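Local coordinates for protein endo-pectate lyase (PDB 3B8Y) that probably cleaves polygalacturonate and methylated pectins within the chain by an eliminative mechanism, with calcium as cofactor, at residues Leu226-Lys231 with Gly262-Thr267; Leu250-Gly255 with Glu310-Val315; Asp256-Gly261 with Val315-Gly320. All coordinates share one frame; numbering follows the deposited sequence.

The three contacts lie on one side of the right-handed parallel beta-helix of this pectate lyase and line its oligogalacturonide-binding groove. Three consecutive segments, 250-255, 256-261 and 262-267, run from strand 249-253 through a loop into strand 264-268, and each meets a different partner: contact 1 looks back to 226-231, while contacts 2 and 3 look ahead to 310-315 and 315-320, which share Val315. Strands 224-228 and 249-253 are parallel neighbours, joining contacts 1 and 2, whose centres are about 9 Å apart. The centre of contact 3 is about 11 Å from that of contact 2 and about 14 Å from that of contact 1. All three touch the galacturonate of chain B.

Contact 1: Leu226-Lys231 with Gly262-Thr267; sequences LQHNSK and GPRFLT. With ADA (alpha-D-galactopyranuronic acid), chain C; ADA (alpha-D-galactopyranuronic acid), chain B.
Arg264 reaches across to two successive backbone carbonyls: its NE donates to Ser230 O at 2.9 Å, and its NH2 donates to Asn229 O at 2.9 Å. Both bonds are bent, and the guanidinium comes in above each carbonyl plane. Ser230 O lies in the guanidinium plane, Asn229 O is tilted out of it, and His228 O sits over one face. The chain is extended from CG to NE, which gives arginine the length to span the gap, and NH1 goes on to Ser253 OG. On the way, Arg264 CB passes over the middle of the His228 imidazole, 4.1 Å from its centroid, a CH-pi contact. At the ring edge His228 CE1 meets Phe265 O at 3.4 Å.

In the parallel beta-helix, His228 lies at the end of strand 224-228 and Arg264 on strand 264-268, on a different face, so the pair ties a corner of one coil to the next. With CG anti to the backbone N (chi1 -155°), the imidazole is turned inward, where Trp251 NE1 bonds to ND1 and Ser233 OG to NE2. Lys231 packs the root of its side chain on Gly262, CB lying 3.9 Å from Gly262 O, just before the cis peptide bond of Pro263. On the sugar side, Asn229 ND2 donates to the carboxylate oxygen O6B of the chain C galacturonate.

Contact 2: Leu250-Gly255 with Glu310-Val315; sequences LWRSCG and EEFKGV. With ADA (alpha-D-galactopyranuronic acid), chain D; ADA (alpha-D-galactopyranuronic acid), chain B.
A carboxylate-binding site of the substrate groove is built where Arg252, on strand 249-253 of one coil of the parallel beta-helix, lies flat against Phe312, on strand 309-312 of a later coil. The guanidinium and the ring are nearly parallel, 23° apart, and Arg252 CZ stands 3.9 Å from the centroid of the Phe312 ring. This is a stacked cation-pi pair, in which NH1 makes the nearest approach, 3.4 Å from Phe312 CG. The opposite face of the guanidinium carries O2 of the chain B galacturonate.

With both faces covered, the edge is left for hydrogen bonding. There the carboxylate of the chain D galacturonate is gripped by two bonds side by side: Arg252 NE donates to O6A at 2.7 Å and NH1 donates to O6B at 2.7 Å, both nearly straight. Arginine suits this place because its paired N-H groups match the two oxygens of a uronate. Its chain is bent at chi2 (55°), which swings the guanidinium over the Phe312 ring, and NH2 is held by Asn284 OD1.

Beyond the stack, the two backbones come together directly. Val315 N donates to Gly255 O at 2.9 Å along an almost linear path, while Gly314 CA makes a C-H...O contact with the same oxygen. Gly255 N turns to the substrate and donates to O2 of the chain B galacturonate at 2.9 Å; that hydroxyl lies too close for a CB at this position, which suits a glycine. The paired bonds are consistent with recognition of an ionised, unesterified carboxylate at this subsite, and the aromatic face probably helps hold the positive guanidinium in place.

Contact 3: Asp256-Gly261 with Val315-Gly320; sequences DCSNNG and VVKGQG. With ADA (alpha-D-galactopyranuronic acid), chain E; ADA (alpha-D-galactopyranuronic acid), chain C; ADA (alpha-D-galactopyranuronic acid), chain B.
Asp256 and Lys317 come together at the chain C galacturonate, whose hydroxyl O2 donates to Asp256 OD2 at 2.6 Å. Lys317 NZ donates to the neighbouring hydroxyl O3 at 3.2 Å and forms a long salt bridge of 3.9 Å with Asp256 OD2. Lys317 NZ also lies 2.8 Å from O2 of the chain C galacturonate. A carboxylate that accepts and an amine that donates, probably as an ammonium, suit a pair of vicinal sugar hydroxyls, which can serve as donor and acceptor. Next along the oligosaccharide, Ser258 grips the carboxylate of the chain E galacturonate twice: its backbone N donates to O6A at 3.0 Å and its OG to O6B at 2.7 Å.

Behind these groups stand two loops that follow strands 249-253 and 309-312 and form part of the groove wall of the parallel beta-helix. Lys317 sends CG anti to its own N (chi1 -175°), then bends twice, so its aliphatic chain curls over Asp256 O, with CE 3.3 Å from that oxygen, while CB rests near Ser258 OG. The backbones are joined by Lys317 N donating to Cys257 O at 3.2 Å. Farther back, Asp256 CA makes a C-H...O contact with Val315 O, and the methyls of Val316 pack on the backbone of Asn259 and Asn260.

The lysine sits in a type II turn running from Val316 to Gln319, with Gly318 adopting the positive phi (93°) that the third position needs and glycine readily accepts. On the other loop, the disulfide between Cys257 and Cys254 restrains the backbone from which Asp256 and Ser258 reach the sugars.

Contact 1: Leu226-Lys231 with Gly262-Thr267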
loop_
_atom_site.group_PDB
_atom_site.type_symbol
_atom_site.label_atom_id
_atom_site.label_comp_id
_atom_site.label_asym_id
_atom_site.label_seq_id
_atom_site.Cartn_x
_atom_site.Cartn_y
_atom_site.Cartn_z
ATOM N N LEU A 226 0.413 -7.762 1.132
ATOM C CA LEU A 226 1.855 -7.830 1.350
ATOM C C LEU A 226 2.255 -9.224 1.844
ATOM O O LEU A 226 1.818 -9.669 2.905
ATOM C CB LEU A 226 2.313 -6.751 2.335
ATOM C CG LEU A 226 1.937 -5.323 1.961
ATOM C CD1 LEU A 226 2.458 -4.381 3.023
ATOM C CD2 LEU A 226 2.477 -4.949 0.602
ATOM N N GLN A 227 3.029 -9.925 1.018
ATOM C CA GLN A 227 3.515 -11.277 1.315
ATOM C C GLN A 227 4.968 -11.173 1.742
ATOM O O GLN A 227 5.784 -10.591 1.029
ATOM C CB GLN A 227 3.429 -12.161 0.071
ATOM C CG GLN A 227 2.463 -13.321 0.170
ATOM C CD GLN A 227 2.810 -14.296 1.267
ATOM O OE1 GLN A 227 3.928 -14.804 1.339
ATOM N NE2 GLN A 227 1.847 -14.566 2.136
ATOM N N HIS A 228 5.289 -11.738 2.898
ATOM C CA HIS A 228 6.652 -11.691 3.444
ATOM C C HIS A 228 7.219 -13.107 3.508
ATOM O O HIS A 228 6.770 -13.916 4.317
ATOM C CB HIS A 228 6.582 -11.102 4.851
ATOM C CG HIS A 228 7.848 -10.460 5.318
ATOM N ND1 HIS A 228 7.854 -9.287 6.044
ATOM C CD2 HIS A 228 9.137 -10.863 5.243
ATOM C CE1 HIS A 228 9.092 -9.004 6.406
ATOM N NE2 HIS A 228 9.889 -9.945 5.931
ATOM N N ASN A 229 8.198 -13.401 2.656
ATOM C CA ASN A 229 8.803 -14.735 2.602
ATOM C C ASN A 229 10.249 -14.804 3.100
ATOM O O ASN A 229 10.698 -15.853 3.543
ATOM C CB ASN A 229 8.740 -15.301 1.183
ATOM C CG ASN A 229 7.328 -15.390 0.650
ATOM O OD1 ASN A 229 6.382 -15.636 1.389
ATOM N ND2 ASN A 229 7.178 -15.162 -0.646
ATOM N N SER A 230 11.001 -13.715 2.958
ATOM C CA SER A 230 12.387 -13.692 3.430
ATOM C C SER A 230 12.401 -13.657 4.963
ATOM O O SER A 230 11.394 -13.325 5.588
ATOM C CB SER A 230 13.127 -12.477 2.863
ATOM O OG SER A 230 12.470 -11.276 3.230
ATOM N N LYS A 231 13.534 -14.017 5.559
ATOM C CA LYS A 231 13.672 -14.038 7.018
ATOM C C LYS A 231 14.654 -12.958 7.470
ATOM O O LYS A 231 15.488 -12.509 6.680
ATOM C CB LYS A 231 14.155 -15.417 7.473
ATOM C CG LYS A 231 13.338 -16.567 6.908
ATOM C CD LYS A 231 14.007 -17.895 7.197
ATOM C CE LYS A 231 13.550 -18.987 6.238
ATOM N NZ LYS A 231 14.375 -20.229 6.413
ATOM N N GLY A 262 11.765 -17.873 10.522
ATOM C CA GLY A 262 11.667 -16.467 10.861
ATOM C C GLY A 262 12.994 -15.925 11.364
ATOM O O GLY A 262 14.016 -16.584 11.225
ATOM N N PRO A 263 13.002 -14.749 12.004
ATOM C CA PRO A 263 11.803 -13.946 12.255
ATOM C C PRO A 263 11.460 -12.993 11.113
ATOM O O PRO A 263 12.297 -12.691 10.264
ATOM C CB PRO A 263 12.183 -13.187 13.514
ATOM C CG PRO A 263 13.639 -12.901 13.277
ATOM C CD PRO A 263 14.163 -14.209 12.738
ATOM N N ARG A 264 10.199 -12.576 11.066
ATOM C CA ARG A 264 9.741 -11.636 10.056
ATOM C C ARG A 264 9.055 -10.485 10.769
ATOM O O ARG A 264 8.262 -10.696 11.683
ATOM C CB ARG A 264 8.806 -12.317 9.067
ATOM C CG ARG A 264 9.485 -13.424 8.273
ATOM C CD ARG A 264 8.563 -13.909 7.178
ATOM N NE ARG A 264 9.147 -15.007 6.433
ATOM C CZ ARG A 264 8.664 -16.244 6.411
ATOM N NH1 ARG A 264 7.569 -16.548 7.108
ATOM N NH2 ARG A 264 9.269 -17.174 5.673
ATOM N N PHE A 265 9.378 -9.264 10.363
ATOM C CA PHE A 265 8.813 -8.091 11.016
ATOM C C PHE A 265 7.919 -7.213 10.158
ATOM O O PHE A 265 8.143 -7.048 8.956
ATOM C CB PHE A 265 9.935 -7.229 11.609
ATOM C CG PHE A 265 10.950 -8.013 12.389
ATOM C CD1 PHE A 265 12.248 -8.146 11.921
ATOM C CD2 PHE A 265 10.601 -8.636 13.590
ATOM C CE1 PHE A 265 13.192 -8.889 12.641
ATOM C CE2 PHE A 265 11.530 -9.376 14.310
ATOM C CZ PHE A 265 12.828 -9.501 13.835
ATOM N N LEU A 266 6.889 -6.673 10.801
ATOM C CA LEU A 266 5.951 -5.767 10.171
ATOM C C LEU A 266 5.852 -4.554 11.070
ATOM O O LEU A 266 5.777 -4.687 12.291
ATOM C CB LEU A 266 4.550 -6.376 10.052
ATOM C CG LEU A 266 3.504 -5.345 9.596
ATOM C CD1 LEU A 266 3.792 -4.889 8.169
ATOM C CD2 LEU A 266 2.084 -5.891 9.716
ATOM N N THR A 267 5.879 -3.377 10.461
ATOM C CA THR A 267 5.730 -2.135 11.202
ATOM C C THR A 267 4.796 -1.275 10.373
ATOM O O THR A 267 5.100 -0.921 9.242
ATOM C CB THR A 267 7.072 -1.385 11.420
ATOM O OG1 THR A 267 7.879 -2.109 12.344
ATOM C CG2 THR A 267 6.831 0.002 12.002
HETATM C C1 ADA C . 1.157 -19.477 -0.465
HETATM C C2 ADA C . 2.229 -20.565 -0.622
HETATM C C3 ADA C . 3.518 -20.038 -0.033
HETATM C C4 ADA C . 3.908 -18.776 -0.801
HETATM C C5 ADA C . 2.788 -17.757 -0.682
HETATM C C6 ADA C . 3.143 -16.515 -1.471
HETATM O O2 ADA C . 1.836 -21.737 0.082
HETATM O O3 ADA C . 4.542 -21.022 -0.154
HETATM O O4 ADA C . 4.185 -19.052 -2.187
HETATM O O5 ADA C . 1.534 -18.282 -1.173
HETATM O O6B ADA C . 4.285 -15.852 -1.215
HETATM O O6A ADA C . 2.401 -16.125 -2.347
HETATM C C1 ADA B . -1.249 -19.964 3.430
HETATM C C2 ADA B . 0.071 -19.200 3.592
HETATM C C3 ADA B . 0.022 -17.952 2.747
HETATM C C4 ADA B . -0.195 -18.369 1.302
HETATM C C5 ADA B . -1.542 -19.143 1.241
HETATM C C6 ADA B . -1.825 -19.556 -0.188
HETATM O O2 ADA B . 0.263 -18.828 4.954
HETATM O O3 ADA B . 1.249 -17.241 2.877
HETATM O O4 ADA B . 0.905 -19.213 0.901
HETATM O O5 ADA B . -1.460 -20.328 2.055
HETATM O O6B ADA B . -1.952 -18.619 -1.135
HETATM O O6A ADA B . -1.944 -20.727 -0.478
#

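Contact 2: Leu250-Gly255 with Glu310-Val315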
loop_
_atom_site.group_PDB
_atom_site.type_symbol
_atom_site.label_atom_id
_atom_site.label_comp_id
_atom_site.label_asym_id
_atom_site.label_seq_id
_atom_site.Cartn_x
_atom_site.Cartn_y
_atom_site.Cartn_z
ATOM N N LEU A 250 -3.662 -7.767 5.018
ATOM C CA LEU A 250 -2.848 -6.658 4.550
ATOM C C LEU A 250 -1.422 -7.186 4.480
ATOM O O LEU A 250 -0.702 -6.944 3.512
ATOM C CB LEU A 250 -2.945 -5.461 5.509
ATOM C CG LEU A 250 -2.195 -4.157 5.161
ATOM C CD1 LEU A 250 -2.757 -3.009 5.984
ATOM C CD2 LEU A 250 -0.705 -4.274 5.427
ATOM N N TRP A 251 -1.042 -7.936 5.514
ATOM C CA TRP A 251 0.282 -8.525 5.611
ATOM C C TRP A 251 0.228 -9.906 6.242
ATOM O O TRP A 251 -0.496 -10.152 7.221
ATOM C CB TRP A 251 1.201 -7.631 6.433
ATOM C CG TRP A 251 2.580 -8.172 6.658
ATOM C CD1 TRP A 251 3.668 -8.009 5.843
ATOM C CD2 TRP A 251 3.053 -8.875 7.818
ATOM N NE1 TRP A 251 4.784 -8.547 6.431
ATOM C CE2 TRP A 251 4.437 -9.088 7.642
ATOM C CE3 TRP A 251 2.441 -9.340 8.991
ATOM C CZ2 TRP A 251 5.226 -9.747 8.596
ATOM C CZ3 TRP A 251 3.227 -9.997 9.945
ATOM C CH2 TRP A 251 4.608 -10.191 9.735
ATOM N N ARG A 252 1.022 -10.801 5.668
ATOM C CA ARG A 252 1.116 -12.155 6.154
ATOM C C ARG A 252 2.538 -12.710 6.084
ATOM O O ARG A 252 3.152 -12.742 5.012
ATOM C CB ARG A 252 0.187 -13.064 5.351
ATOM C CG ARG A 252 0.238 -14.507 5.775
ATOM C CD ARG A 252 -0.041 -14.661 7.262
ATOM N NE ARG A 252 -0.496 -16.010 7.552
ATOM C CZ ARG A 252 0.128 -16.869 8.350
ATOM N NH1 ARG A 252 -0.379 -18.093 8.522
ATOM N NH2 ARG A 252 1.231 -16.494 9.003
ATOM N N SER A 253 3.071 -13.091 7.241
ATOM C CA SER A 253 4.377 -13.731 7.287
ATOM C C SER A 253 4.040 -15.139 6.812
ATOM O O SER A 253 3.249 -15.833 7.454
ATOM C CB SER A 253 4.893 -13.815 8.716
ATOM O OG SER A 253 6.010 -14.679 8.771
ATOM N N CYS A 254 4.594 -15.534 5.670
ATOM C CA CYS A 254 4.323 -16.840 5.089
ATOM C C CYS A 254 4.132 -17.950 6.116
ATOM O O CYS A 254 5.001 -18.195 6.954
ATOM C CB CYS A 254 5.416 -17.230 4.111
ATOM S SG CYS A 254 4.885 -18.621 3.080
ATOM N N GLY A 255 2.970 -18.595 6.054
ATOM C CA GLY A 255 2.654 -19.655 6.992
ATOM C C GLY A 255 3.170 -21.037 6.647
ATOM O O GLY A 255 3.531 -21.796 7.553
ATOM N N GLU A 310 -3.149 -11.379 14.224
ATOM C CA GLU A 310 -3.419 -12.754 14.602
ATOM C C GLU A 310 -2.159 -13.595 14.614
ATOM O O GLU A 310 -1.305 -13.472 13.733
ATOM C CB GLU A 310 -4.444 -13.383 13.668
ATOM C CG GLU A 310 -5.784 -12.718 13.690
ATOM C CD GLU A 310 -6.747 -13.350 12.708
ATOM O OE1 GLU A 310 -6.378 -13.505 11.525
ATOM O OE2 GLU A 310 -7.874 -13.700 13.124
ATOM N N GLU A 311 -2.066 -14.472 15.610
ATOM C CA GLU A 311 -0.916 -15.347 15.756
ATOM C C GLU A 311 -1.215 -16.740 15.204
ATOM O O GLU A 311 -2.272 -17.317 15.468
ATOM C CB GLU A 311 -0.489 -15.426 17.229
ATOM C CG GLU A 311 -0.260 -14.066 17.888
ATOM C CD GLU A 311 0.424 -14.154 19.252
ATOM O OE1 GLU A 311 0.963 -13.124 19.697
ATOM O OE2 GLU A 311 0.427 -15.235 19.886
ATOM N N PHE A 312 -0.277 -17.263 14.423
ATOM C CA PHE A 312 -0.404 -18.584 13.816
ATOM C C PHE A 312 0.780 -19.445 14.187
ATOM O O PHE A 312 1.752 -18.989 14.800
ATOM C CB PHE A 312 -0.367 -18.482 12.282
ATOM C CG PHE A 312 -1.556 -17.823 11.677
ATOM C CD1 PHE A 312 -2.552 -18.588 11.071
ATOM C CD2 PHE A 312 -1.685 -16.438 11.693
ATOM C CE1 PHE A 312 -3.662 -17.981 10.491
ATOM C CE2 PHE A 312 -2.802 -15.824 11.114
ATOM C CZ PHE A 312 -3.788 -16.603 10.514
ATOM N N LYS A 313 0.709 -20.697 13.756
ATOM C CA LYS A 313 1.809 -21.630 13.935
ATOM C C LYS A 313 2.344 -21.769 12.515
ATOM O O LYS A 313 1.594 -22.110 11.602
ATOM C CB LYS A 313 1.330 -23.000 14.428
ATOM C CG LYS A 313 2.482 -24.006 14.617
ATOM C CD LYS A 313 1.983 -25.446 14.716
ATOM C CE LYS A 313 1.257 -25.883 13.431
ATOM N NZ LYS A 313 0.497 -27.164 13.586
ATOM N N GLY A 314 3.609 -21.430 12.309
ATOM C CA GLY A 314 4.184 -21.571 10.986
ATOM C C GLY A 314 4.706 -22.980 10.818
ATOM O O GLY A 314 5.109 -23.609 11.787
ATOM N N VAL A 315 4.664 -23.494 9.595
ATOM C CA VAL A 315 5.152 -24.833 9.300
ATOM C C VAL A 315 5.989 -24.788 8.022
ATOM O O VAL A 315 5.949 -23.805 7.269
ATOM C CB VAL A 315 3.988 -25.848 9.063
ATOM C CG1 VAL A 315 3.135 -26.009 10.312
ATOM C CG2 VAL A 315 3.128 -25.418 7.872
HETATM C C1 ADA D . -5.532 -17.902 3.859
HETATM C C2 ADA D . -5.034 -18.905 2.819
HETATM C C3 ADA D . -4.590 -20.173 3.526
HETATM C C4 ADA D . -3.472 -19.803 4.520
HETATM C C5 ADA D . -4.060 -18.784 5.502
HETATM C C6 ADA D . -2.965 -18.410 6.458
HETATM O O1 ADA D . -6.662 -18.419 4.558
HETATM O O2 ADA D . -6.083 -19.211 1.906
HETATM O O3 ADA D . -4.114 -21.119 2.559
HETATM O O4 ADA D . -2.342 -19.187 3.856
HETATM O O5 ADA D . -4.473 -17.600 4.789
HETATM O O6B ADA D . -2.411 -19.343 7.252
HETATM O O6A ADA D . -2.582 -17.267 6.503
HETATM C C1 ADA B . -1.249 -19.964 3.430
HETATM C C2 ADA B . 0.071 -19.200 3.592
HETATM C C3 ADA B . 0.022 -17.952 2.747
HETATM C C4 ADA B . -0.195 -18.369 1.302
HETATM C C5 ADA B . -1.542 -19.143 1.241
HETATM C C6 ADA B . -1.825 -19.556 -0.188
HETATM O O2 ADA B . 0.263 -18.828 4.954
HETATM O O3 ADA B . 1.249 -17.241 2.877
HETATM O O4 ADA B . 0.905 -19.213 0.901
HETATM O O5 ADA B . -1.460 -20.328 2.055
HETATM O O6B ADA B . -1.952 -18.619 -1.135
HETATM O O6A ADA B . -1.944 -20.727 -0.478
#

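Contact 3: Asp256-Gly261 with Val315-Gly320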
loop_
_atom_site.group_PDB
_atom_site.type_symbol
_atom_site.label_atom_id
_atom_site.label_comp_id
_atom_site.label_asym_id
_atom_site.label_seq_id
_atom_site.Cartn_x
_atom_site.Cartn_y
_atom_site.Cartn_z
ATOM N N ASP A 256 3.236 -21.364 5.356
ATOM C CA ASP A 256 3.678 -22.691 4.927
ATOM C C ASP A 256 4.721 -22.722 3.814
ATOM O O ASP A 256 4.717 -23.626 2.982
ATOM C CB ASP A 256 2.456 -23.525 4.504
ATOM C CG ASP A 256 1.677 -22.904 3.331
ATOM O OD1 ASP A 256 0.563 -23.388 3.039
ATOM O OD2 ASP A 256 2.160 -21.939 2.699
ATOM N N CYS A 257 5.607 -21.738 3.784
ATOM C CA CYS A 257 6.634 -21.679 2.748
ATOM C C CYS A 257 7.652 -22.800 2.807
ATOM O O CYS A 257 7.882 -23.384 3.866
ATOM C CB CYS A 257 7.372 -20.350 2.817
ATOM S SG CYS A 257 6.512 -19.023 1.929
ATOM N N SER A 258 8.238 -23.114 1.652
ATOM C CA SER A 258 9.278 -24.133 1.575
ATOM C C SER A 258 10.473 -23.478 2.243
ATOM O O SER A 258 10.835 -22.350 1.906
ATOM C CB SER A 258 9.596 -24.482 0.120
ATOM O OG SER A 258 8.496 -25.136 -0.495
ATOM N N ASN A 259 11.063 -24.168 3.211
ATOM C CA ASN A 259 12.180 -23.616 3.970
ATOM C C ASN A 259 11.612 -22.414 4.730
ATOM O O ASN A 259 12.086 -21.288 4.586
ATOM C CB ASN A 259 13.328 -23.181 3.043
ATOM C CG ASN A 259 14.515 -22.601 3.810
ATOM O OD1 ASN A 259 15.105 -21.595 3.400
ATOM N ND2 ASN A 259 14.849 -23.218 4.947
ATOM N N ASN A 260 10.526 -22.655 5.461
ATOM C CA ASN A 260 9.873 -21.607 6.236
ATOM C C ASN A 260 10.625 -21.410 7.546
ATOM O O ASN A 260 11.323 -22.307 8.021
ATOM C CB ASN A 260 8.401 -21.958 6.505
ATOM C CG ASN A 260 7.550 -20.731 6.831
ATOM O OD1 ASN A 260 6.481 -20.838 7.448
ATOM N ND2 ASN A 260 8.011 -19.564 6.398
ATOM N N GLY A 261 10.511 -20.208 8.093
ATOM C CA GLY A 261 11.179 -19.884 9.333
ATOM C C GLY A 261 10.976 -18.411 9.602
ATOM O O GLY A 261 10.117 -17.774 8.985
ATOM N N VAL A 315 4.664 -23.494 9.595
ATOM C CA VAL A 315 5.152 -24.833 9.300
ATOM C C VAL A 315 5.989 -24.788 8.022
ATOM O O VAL A 315 5.949 -23.805 7.269
ATOM C CB VAL A 315 3.988 -25.848 9.063
ATOM C CG1 VAL A 315 3.135 -26.009 10.312
ATOM C CG2 VAL A 315 3.128 -25.418 7.872
ATOM N N VAL A 316 6.796 -25.823 7.819
ATOM C CA VAL A 316 7.608 -25.925 6.616
ATOM C C VAL A 316 6.720 -26.696 5.647
ATOM O O VAL A 316 5.985 -27.600 6.059
ATOM C CB VAL A 316 8.930 -26.706 6.865
ATOM C CG1 VAL A 316 9.652 -26.982 5.545
ATOM C CG2 VAL A 316 9.841 -25.919 7.789
ATOM N N LYS A 317 6.740 -26.293 4.380
ATOM C CA LYS A 317 5.943 -26.937 3.339
ATOM C C LYS A 317 6.049 -28.464 3.421
ATOM O O LYS A 317 7.149 -29.022 3.411
ATOM C CB LYS A 317 6.408 -26.463 1.962
ATOM C CG LYS A 317 5.573 -26.987 0.817
ATOM C CD LYS A 317 4.335 -26.157 0.593
ATOM C CE LYS A 317 4.680 -24.851 -0.093
ATOM N NZ LYS A 317 3.462 -24.044 -0.272
ATOM N N GLY A 318 4.897 -29.121 3.541
ATOM C CA GLY A 318 4.858 -30.569 3.628
ATOM C C GLY A 318 4.874 -31.135 5.037
ATOM O O GLY A 318 4.330 -32.213 5.274
ATOM N N GLN A 319 5.480 -30.413 5.977
ATOM C CA GLN A 319 5.579 -30.863 7.364
ATOM C C GLN A 319 4.402 -30.425 8.241
ATOM O O GLN A 319 4.577 -30.143 9.429
ATOM C CB GLN A 319 6.898 -30.379 7.979
ATOM C CG GLN A 319 8.145 -30.786 7.193
ATOM C CD GLN A 319 9.437 -30.232 7.788
ATOM O OE1 GLN A 319 9.460 -29.760 8.929
ATOM N NE2 GLN A 319 10.520 -30.285 7.012
ATOM N N GLY A 320 3.204 -30.374 7.662
ATOM C CA GLY A 320 2.032 -29.982 8.429
ATOM C C GLY A 320 1.210 -28.858 7.824
ATOM O O GLY A 320 1.392 -28.491 6.663
HETATM C C1 ADA E . 5.496 -18.795 -2.623
HETATM C C2 ADA E . 5.647 -18.834 -4.148
HETATM C C3 ADA E . 5.407 -20.257 -4.641
HETATM C C4 ADA E . 6.425 -21.171 -3.962
HETATM C C5 ADA E . 6.202 -21.065 -2.441
HETATM C C6 ADA E . 7.166 -21.971 -1.724
HETATM O O2 ADA E . 4.704 -17.936 -4.747
HETATM O O3 ADA E . 5.572 -20.315 -6.064
HETATM O O4 ADA E . 7.750 -20.731 -4.280
HETATM O O5 ADA E . 6.416 -19.700 -1.975
HETATM O O6B ADA E . 7.171 -23.284 -1.992
HETATM O O6A ADA E . 7.929 -21.520 -0.911
HETATM C C1 ADA C . 1.157 -19.477 -0.465
HETATM C C2 ADA C . 2.229 -20.565 -0.622
HETATM C C3 ADA C . 3.518 -20.038 -0.033
HETATM C C4 ADA C . 3.908 -18.776 -0.801
HETATM C C5 ADA C . 2.788 -17.757 -0.682
HETATM C C6 ADA C . 3.143 -16.515 -1.471
HETATM O O2 ADA C . 1.836 -21.737 0.082
HETATM O O3 ADA C . 4.542 -21.022 -0.154
HETATM O O4 ADA C . 4.185 -19.052 -2.187
HETATM O O5 ADA C . 1.534 -18.282 -1.173
HETATM O O6B ADA C . 4.285 -15.852 -1.215
HETATM O O6A ADA C . 2.401 -16.125 -2.347
HETATM C C1 ADA B . -1.249 -19.964 3.430
HETATM C C2 ADA B . 0.071 -19.200 3.592
HETATM C C3 ADA B . 0.022 -17.952 2.747
HETATM C C4 ADA B . -0.195 -18.369 1.302
HETATM C C5 ADA B . -1.542 -19.143 1.241
HETATM C C6 ADA B . -1.825 -19.556 -0.188
HETATM O O2 ADA B . 0.263 -18.828 4.954
HETATM O O3 ADA B . 1.249 -17.241 2.877
HETATM O O4 ADA B . 0.905 -19.213 0.901
HETATM O O5 ADA B . -1.460 -20.328 2.055
HETATM O O6B ADA B . -1.952 -18.619 -1.135
HETATM O O6A ADA B . -1.944 -20.727 -0.478
#